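Local coordinates for holo-[acyl-carrier-protein] synthase (Neisseria meningitidis FAM18, PDB 5SUV) that belongs to the 4'-phosphopantetheinyl transferase superfamily and forms a trimer that binds coenzyme A in pockets shared between subunits, at residues L50-A55 / D116-F121; F74-I79 / G92-K97. All coordinates share one frame; numbering follows the deposited sequence.

Contact 1. Residues L50-A55 / D116-F121. With COA (coenzyme A), chain F.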
loop_
_atom_site.group_PDB
_atom_site.type_symbol
_atom_site.label_atom_id
_atom_site.label_comp_id
_atom_site.label_asym_id
_atom_site.label_seq_id
_atom_site.Cartn_x
_atom_site.Cartn_y
_atom_site.Cartn_z
ATOM N N LEU A 50 9.115 17.147 -2.691
ATOM C CA LEU A 50 9.807 16.636 -1.509
ATOM C C LEU A 50 9.008 15.534 -0.830
ATOM O O LEU A 50 9.580 14.547 -0.359
ATOM C CB LEU A 50 10.073 17.764 -0.514
ATOM C CG LEU A 50 11.269 18.679 -0.734
ATOM C CD1 LEU A 50 11.241 19.800 0.287
ATOM C CD2 LEU A 50 12.555 17.893 -0.626
ATOM N N ALA A 51 7.682 15.694 -0.746
ATOM C CA ALA A 51 6.864 14.699 -0.063
ATOM C C ALA A 51 6.971 13.337 -0.739
ATOM O O ALA A 51 7.123 12.313 -0.070
ATOM C CB ALA A 51 5.405 15.163 -0.020
ATOM N N LYS A 52 6.868 13.306 -2.069
ATOM C CA LYS A 52 6.938 12.042 -2.802
ATOM C C LYS A 52 8.305 11.390 -2.641
ATOM O O LYS A 52 8.403 10.173 -2.429
ATOM C CB LYS A 52 6.642 12.274 -4.285
ATOM C CG LYS A 52 5.155 12.522 -4.582
ATOM C CD LYS A 52 4.863 12.616 -6.068
ATOM C CE LYS A 52 3.370 12.851 -6.314
ATOM N NZ LYS A 52 3.061 13.099 -7.746
ATOM N N ARG A 53 9.370 12.181 -2.738
ATOM C CA ARG A 53 10.708 11.627 -2.553
ATOM C C ARG A 53 10.885 11.099 -1.137
ATOM O O ARG A 53 11.397 9.994 -0.939
ATOM C CB ARG A 53 11.773 12.686 -2.879
ATOM C CG ARG A 53 11.736 13.238 -4.295
ATOM C CD ARG A 53 11.597 12.149 -5.329
ATOM N NE ARG A 53 11.963 12.582 -6.683
ATOM C CZ ARG A 53 11.180 13.285 -7.494
ATOM N NH1 ARG A 53 9.973 13.672 -7.105
ATOM N NH2 ARG A 53 11.604 13.604 -8.703
ATOM N N PHE A 54 10.438 11.860 -0.140
ATOM C CA PHE A 54 10.557 11.424 1.244
ATOM C C PHE A 54 9.811 10.112 1.463
ATOM O O PHE A 54 10.354 9.170 2.048
ATOM C CB PHE A 54 10.040 12.527 2.172
ATOM C CG PHE A 54 10.304 12.290 3.624
ATOM C CD1 PHE A 54 11.589 12.286 4.117
ATOM C CD2 PHE A 54 9.255 12.077 4.504
ATOM C CE1 PHE A 54 11.837 12.058 5.458
ATOM C CE2 PHE A 54 9.498 11.851 5.846
ATOM C CZ PHE A 54 10.793 11.859 6.325
ATOM N N ALA A 55 8.569 10.020 0.976
ATOM C CA ALA A 55 7.816 8.782 1.169
ATOM C C ALA A 55 8.473 7.619 0.433
ATOM O O ALA A 55 8.563 6.510 0.964
ATOM C CB ALA A 55 6.372 8.935 0.694
ATOM N N ASP A 116 -3.942 16.004 1.376
ATOM C CA ASP A 116 -2.733 16.191 2.149
ATOM C C ASP A 116 -1.870 14.943 2.224
ATOM O O ASP A 116 -0.754 15.025 2.738
ATOM C CB ASP A 116 -3.098 16.615 3.575
ATOM C CG ASP A 116 -1.887 16.984 4.400
ATOM O OD1 ASP A 116 -1.136 17.880 3.969
ATOM O OD2 ASP A 116 -1.686 16.381 5.472
ATOM N N THR A 117 -2.354 13.802 1.750
ATOM C CA THR A 117 -1.702 12.521 1.991
ATOM C C THR A 117 -0.917 12.098 0.757
ATOM O O THR A 117 -1.475 12.007 -0.342
ATOM C CB THR A 117 -2.738 11.459 2.357
ATOM O OG1 THR A 117 -3.417 11.849 3.556
ATOM C CG2 THR A 117 -2.085 10.117 2.593
ATOM N N VAL A 118 0.373 11.831 0.942
ATOM C CA VAL A 118 1.194 11.202 -0.079
ATOM C C VAL A 118 1.500 9.788 0.379
ATOM O O VAL A 118 1.809 9.554 1.551
ATOM C CB VAL A 118 2.496 11.980 -0.346
ATOM C CG1 VAL A 118 3.326 11.264 -1.400
ATOM C CG2 VAL A 118 2.171 13.375 -0.798
ATOM N N LEU A 119 1.391 8.845 -0.539
ATOM C CA LEU A 119 1.541 7.435 -0.231
ATOM C C LEU A 119 2.566 6.799 -1.159
ATOM O O LEU A 119 2.577 7.077 -2.361
ATOM C CB LEU A 119 0.194 6.740 -0.370
ATOM C CG LEU A 119 0.086 5.235 -0.265
ATOM C CD1 LEU A 119 0.618 4.799 1.064
ATOM C CD2 LEU A 119 -1.384 4.865 -0.428
ATOM N N ALA A 120 3.415 5.934 -0.595
ATOM C CA ALA A 120 4.383 5.161 -1.364
ATOM C C ALA A 120 4.319 3.691 -0.961
ATOM O O ALA A 120 4.202 3.362 0.223
ATOM C CB ALA A 120 5.823 5.693 -1.169
ATOM N N PHE A 121 4.398 2.815 -1.960
ATOM C CA PHE A 121 4.531 1.375 -1.775
ATOM C C PHE A 121 5.757 0.899 -2.550
ATOM O O PHE A 121 5.981 1.329 -3.682
ATOM C CB PHE A 121 3.316 0.602 -2.287
ATOM C CG PHE A 121 2.136 0.609 -1.365
ATOM C CD1 PHE A 121 1.335 1.730 -1.244
ATOM C CD2 PHE A 121 1.800 -0.531 -0.652
ATOM C CE1 PHE A 121 0.234 1.723 -0.406
ATOM C CE2 PHE A 121 0.698 -0.545 0.186
ATOM C CZ PHE A 121 -0.091 0.587 0.309
HETATM N N1A COA F . 2.687 4.002 -14.563
HETATM C C2A COA F . 2.782 3.934 -13.229
HETATM N N3A COA F . 2.712 4.925 -12.384
HETATM C C4A COA F . 2.522 6.198 -12.964
HETATM C C5A COA F . 2.424 6.439 -14.367
HETATM C C6A COA F . 2.512 5.275 -15.118
HETATM N N6A COA F . 2.426 5.362 -16.423
HETATM N N7A COA F . 2.243 7.658 -14.641
HETATM C C8A COA F . 2.249 8.229 -13.467
HETATM N N9A COA F . 2.406 7.392 -12.424
HETATM C C1B COA F . 2.468 7.726 -11.052
HETATM C C2B COA F . 3.637 8.803 -10.781
HETATM O O2B COA F . 4.449 8.470 -9.717
HETATM C C3B COA F . 2.761 9.997 -10.409
HETATM O O3B COA F . 3.309 10.813 -9.503
HETATM P P3B COA F . 4.917 11.440 -9.960
HETATM O O7A COA F . 4.804 12.573 -9.145
HETATM O O8A COA F . 5.822 10.371 -9.500
HETATM O O9A COA F . 4.731 11.554 -11.412
HETATM C C4B COA F . 1.581 9.222 -9.782
HETATM O O4B COA F . 1.282 8.277 -10.738
HETATM C C5B COA F . 0.397 10.092 -9.528
HETATM O O5B COA F . -0.525 9.293 -8.782
HETATM P P1A COA F . -2.013 9.823 -8.832
HETATM O O1A COA F . -2.111 11.214 -8.331
HETATM O O2A COA F . -2.905 8.710 -8.414
HETATM O O3A COA F . -2.192 10.080 -10.431
HETATM P P2A COA F . -3.552 10.637 -10.871
HETATM O O4A COA F . -4.651 9.987 -10.234
HETATM O O5A COA F . -3.592 12.139 -11.057
HETATM O O6A COA F . -3.578 10.054 -12.410
HETATM C CBP COA F . -3.260 8.115 -13.682
HETATM C CCP COA F . -3.560 8.682 -12.337
HETATM C CDP COA F . -1.831 8.214 -13.853
HETATM C CEP COA F . -3.619 6.654 -13.720
HETATM C CAP COA F . -4.003 8.835 -14.850
HETATM O OAP COA F . -3.767 8.216 -16.055
HETATM C C9P COA F . -5.540 8.851 -14.718
HETATM O O9P COA F . -6.163 7.855 -15.050
HETATM N N8P COA F . -6.191 10.042 -14.277
HETATM C C7P COA F . -7.685 10.140 -14.121
HETATM C C6P COA F . -8.443 9.285 -15.117
HETATM C C5P COA F . -9.695 9.999 -15.598
HETATM O O5P COA F . -9.996 10.002 -16.744
HETATM N N4P COA F . -10.522 10.639 -14.678
HETATM C C3P COA F . -11.722 11.330 -15.148
HETATM C C2P COA F . -12.929 10.429 -15.169
HETATM S S1P COA F . -13.375 9.912 -16.880
#

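Contact 2. Residues F74-I79 / G92-K97. With COA (coenzyme A), chain D.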
loop_
_atom_site.group_PDB
_atom_site.type_symbol
_atom_site.label_atom_id
_atom_site.label_comp_id
_atom_site.label_asym_id
_atom_site.label_seq_id
_atom_site.Cartn_x
_atom_site.Cartn_y
_atom_site.Cartn_z
ATOM N N PHE A 74 19.061 8.585 2.304
ATOM C CA PHE A 74 18.314 9.486 1.439
ATOM C C PHE A 74 19.149 9.922 0.249
ATOM O O PHE A 74 18.630 10.054 -0.864
ATOM C CB PHE A 74 17.850 10.706 2.226
ATOM C CG PHE A 74 16.845 10.385 3.289
ATOM C CD1 PHE A 74 15.548 10.063 2.957
ATOM C CD2 PHE A 74 17.207 10.419 4.618
ATOM C CE1 PHE A 74 14.612 9.780 3.947
ATOM C CE2 PHE A 74 16.285 10.137 5.608
ATOM C CZ PHE A 74 14.991 9.809 5.274
ATOM N N ARG A 75 20.442 10.162 0.466
ATOM C CA ARG A 75 21.287 10.685 -0.600
ATOM C C ARG A 75 21.705 9.629 -1.614
ATOM O O ARG A 75 22.254 10.001 -2.663
ATOM C CB ARG A 75 22.544 11.339 -0.028
ATOM C CG ARG A 75 22.303 12.691 0.594
ATOM C CD ARG A 75 23.621 13.378 0.898
ATOM N NE ARG A 75 23.419 14.687 1.510
ATOM C CZ ARG A 75 23.207 14.888 2.808
ATOM N NH1 ARG A 75 23.160 13.866 3.653
ATOM N NH2 ARG A 75 23.038 16.120 3.265
ATOM N N ASN A 76 21.410 8.349 -1.352
ATOM C CA ASN A 76 21.688 7.270 -2.288
ATOM C C ASN A 76 20.441 6.716 -2.960
ATOM O O ASN A 76 20.570 5.924 -3.897
ATOM C CB ASN A 76 22.418 6.106 -1.586
ATOM C CG ASN A 76 23.932 6.317 -1.503
ATOM O OD1 ASN A 76 24.503 7.146 -2.221
ATOM N ND2 ASN A 76 24.574 5.589 -0.608
ATOM N N ILE A 77 19.245 7.097 -2.516
ATOM C CA ILE A 77 17.997 6.563 -3.059
ATOM C C ILE A 77 17.362 7.666 -3.900
ATOM O O ILE A 77 16.769 8.603 -3.358
ATOM C CB ILE A 77 17.035 6.120 -1.958
ATOM C CG1 ILE A 77 17.653 5.074 -1.023
ATOM C CG2 ILE A 77 15.745 5.613 -2.593
ATOM C CD1 ILE A 77 16.920 5.005 0.310
ATOM N N GLY A 78 17.446 7.541 -5.223
ATOM C CA GLY A 78 16.911 8.530 -6.141
ATOM C C GLY A 78 15.648 8.040 -6.825
ATOM O O GLY A 78 15.455 6.839 -7.019
ATOM N N ILE A 79 14.777 8.978 -7.192
ATOM C CA ILE A 79 13.560 8.665 -7.931
ATOM C C ILE A 79 13.648 9.314 -9.308
ATOM O O ILE A 79 13.896 10.522 -9.420
ATOM C CB ILE A 79 12.292 9.122 -7.173
ATOM C CG1 ILE A 79 12.048 8.243 -5.943
ATOM C CG2 ILE A 79 11.077 9.027 -8.061
ATOM C CD1 ILE A 79 12.914 8.557 -4.743
ATOM N N GLY A 92 22.797 5.607 -5.779
ATOM C CA GLY A 92 24.184 5.987 -5.617
ATOM C C GLY A 92 25.024 4.727 -5.639
ATOM O O GLY A 92 24.554 3.639 -5.308
ATOM N N PRO A 93 26.286 4.848 -6.046
ATOM C CA PRO A 93 27.078 3.636 -6.317
ATOM C C PRO A 93 27.205 2.707 -5.118
ATOM O O PRO A 93 27.207 1.477 -5.284
ATOM C CB PRO A 93 28.436 4.207 -6.778
ATOM C CG PRO A 93 28.457 5.612 -6.293
ATOM C CD PRO A 93 27.037 6.087 -6.277
ATOM N N ALA A 94 27.308 3.240 -3.907
ATOM C CA ALA A 94 27.468 2.356 -2.762
ATOM C C ALA A 94 26.212 1.530 -2.536
ATOM O O ALA A 94 26.285 0.382 -2.083
ATOM C CB ALA A 94 27.778 3.157 -1.516
ATOM N N LEU A 95 25.045 2.120 -2.801
ATOM C CA LEU A 95 23.793 1.375 -2.652
ATOM C C LEU A 95 23.629 0.336 -3.761
ATOM O O LEU A 95 23.173 -0.784 -3.496
ATOM C CB LEU A 95 22.595 2.344 -2.623
ATOM C CG LEU A 95 21.197 1.730 -2.451
ATOM C CD1 LEU A 95 21.145 0.804 -1.250
ATOM C CD2 LEU A 95 20.143 2.849 -2.326
ATOM N N SER A 96 23.937 0.695 -5.011
ATOM C CA SER A 96 23.940 -0.305 -6.077
ATOM C C SER A 96 24.762 -1.521 -5.671
ATOM O O SER A 96 24.330 -2.668 -5.844
ATOM C CB SER A 96 24.496 0.301 -7.380
ATOM O OG SER A 96 23.579 1.219 -7.937
ATOM N N LYS A 97 25.948 -1.286 -5.116
ATOM C CA LYS A 97 26.818 -2.382 -4.699
ATOM C C LYS A 97 26.178 -3.202 -3.581
ATOM O O LYS A 97 26.176 -4.435 -3.628
ATOM C CB LYS A 97 28.173 -1.825 -4.262
ATOM C CG LYS A 97 29.157 -2.909 -3.836
ATOM C CD LYS A 97 30.434 -2.328 -3.265
ATOM C CE LYS A 97 31.434 -3.423 -2.920
ATOM N NZ LYS A 97 31.857 -4.179 -4.126
HETATM N N1A COA D . 12.890 -2.367 8.185
HETATM C C2A COA D . 11.590 -2.228 7.836
HETATM N N3A COA D . 10.660 -1.546 8.493
HETATM C C4A COA D . 11.101 -0.935 9.648
HETATM C C5A COA D . 12.437 -0.983 10.163
HETATM C C6A COA D . 13.293 -1.748 9.338
HETATM N N6A COA D . 14.518 -1.912 9.670
HETATM N N7A COA D . 12.562 -0.316 11.283
HETATM C C8A COA D . 11.344 0.142 11.467
HETATM N N9A COA D . 10.447 -0.197 10.515
HETATM C C1B COA D . 8.992 0.101 10.428
HETATM C C2B COA D . 8.274 -0.413 11.760
HETATM O O2B COA D . 7.160 -1.152 11.476
HETATM C C3B COA D . 7.922 0.980 12.384
HETATM O O3B COA D . 6.808 0.986 13.073
HETATM P P3B COA D . 6.720 -0.029 14.519
HETATM O O7A COA D . 7.954 0.112 15.113
HETATM O O8A COA D . 6.458 -1.392 13.957
HETATM O O9A COA D . 5.623 0.618 15.199
HETATM C C4B COA D . 7.683 1.758 11.081
HETATM O O4B COA D . 8.768 1.446 10.292
HETATM C C5B COA D . 7.569 3.275 11.250
HETATM O O5B COA D . 7.236 3.803 10.021
HETATM P P1A COA D . 6.776 5.342 10.063
HETATM O O1A COA D . 5.675 5.490 10.919
HETATM O O2A COA D . 6.790 5.789 8.635
HETATM O O3A COA D . 8.027 5.924 10.986
HETATM P P2A COA D . 9.115 6.909 10.405
HETATM O O4A COA D . 9.895 7.229 11.529
HETATM O O5A COA D . 8.495 7.906 9.469
HETATM O O6A COA D . 10.159 6.022 9.377
HETATM C CBP COA D . 12.133 4.708 9.348
HETATM C CCP COA D . 10.751 5.026 10.011
HETATM C CDP COA D . 12.290 3.228 9.308
HETATM C CEP COA D . 12.319 5.251 7.957
HETATM C CAP COA D . 13.155 5.301 10.242
HETATM O OAP COA D . 13.127 4.659 11.472
HETATM C C9P COA D . 14.553 5.193 9.713
HETATM O O9P COA D . 15.094 4.145 9.662
HETATM N N8P COA D . 15.221 6.334 9.324
HETATM C C7P COA D . 14.630 7.641 9.386
HETATM C C6P COA D . 15.662 8.593 10.015
HETATM C C5P COA D . 15.535 9.904 9.329
HETATM O O5P COA D . 16.330 10.290 8.529
HETATM N N4P COA D . 14.446 10.696 9.656
HETATM C C3P COA D . 14.255 11.971 8.959
HETATM C C2P COA D . 15.398 12.922 9.188
HETATM S S1P COA D . 15.135 14.310 8.101
#

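Contact 1. Residues L50-A55 / D116-F121
V118 contributes the largest share of the contact, its two methyls resting on successive residues of helix 46-63. CG2 lies 3.8 Å from CB of A51. CG1, anti to the backbone N (chi1 179°), is placed instead against the K52 side chain, with V118 CG1 3.9 Å from K52 CG, and is also a looser neighbour of A55 CB. A branched valine suits this spot because one short side chain can cover two helical residues at once. Further along, A55 and A120 meet through their methyls, CB to CB at 3.8 Å, and A120 CB also lies 3.6 Å from the carbonyl oxygen A55 O. Small residues on both sides let the CA atoms of A55 and A120 come to 5.6 Å. Here a helix lies on an antiparallel sheet: the axes of the two short segments approach to 7.8 Å, at 34° between their N-to-C directions, and V118 and A120, alternating along the strand, face the helix. The intervening L119 and F121 turn to the other side, where they pack on the same residues of both neighbouring subunits, around the trimer interface. The polar element belongs to K52. Its aliphatic part crosses the V118 side chain at about a right angle, and the extended chain beyond CG carries NZ to coenzyme A. NZ is modelled as donating to O3B, but it stands too close to a neighbouring atom, leaving that bond doubtful. H81 and S112 of this chain, with K62 and I68 of the second subunit, also hold this coenzyme A.

Contact 2. Residues F74-I79 / G92-K97
G92 and N76 are joined by the hydrogen bond that spans the two segments: the amide N of G92 donates to the backbone O of N76 at 2.9 Å. The bond is nearly straight at nitrogen, 165°, with the donor tilted 20° out of the carbonyl plane. N76 O is also flanked by the methyl L95 CD2, at 3.5 Å. That methyl also reaches I77, meeting its CG1 at 3.6 Å where the side chains cross obliquely. L95 comes from the first turn of the helix with CG anti to its backbone N (chi1 -179°), and its CB lies 3.9 Å from CB of N76; leucine is long enough to bring one methyl to both the carbonyl oxygen of N76 and the buried isoleucine. The amide of N76 lies over the start of the helix, its OD1 3.6 Å from G92 CA and its ND2 near the methyl of A94. Glycine suits the place because a CB here would run into N76 OD1. A bond from outside the pair helps hold the amide: ND2 donates to the carbonyl oxygen of A71.

G92 is the N-cap residue: its carbonyl oxygen accepts from S96 N at 3.0 Å, while its own N-H, turned away from the helix, serves the bond to N76. At the other end of segment 74-79, the F74 ring edge approaches coenzyme A; the distance from F74 CE2 to O5P, 2.9 Å, is very short and so uncertain in detail. This ligand is hydrogen-bonded to I68 and K62, and to K52, H81 and S112 of the third subunit.

The carbonyls of F74 and I77 both accept from K57 NZ on helix 46-63. F60 of that helix packs against I77 and L95, and F89 of strand 87-91, the hairpin partner of strand 77-81, also packs on I77, placing helix 93-102 beside the hairpin's start.

Helix 46-63 ties the two together. Contact 1 lies on the helix itself and is wholly buried, with small apolar groups packed between helix and sheet; contact 2 is only partly buried, and combines a backbone hydrogen bond and an asparagine amide with a smaller apolar patch. They lie on opposite sides of the chain's centre, yet touch where R53 NE meets I79 CB at 3.5 Å and F54 CE1 packs on F74 CZ at 3.9 Å. Each borders a different coenzyme A: K52 of contact 1 extends its NZ to one, F74 of contact 2 a ring edge to the other.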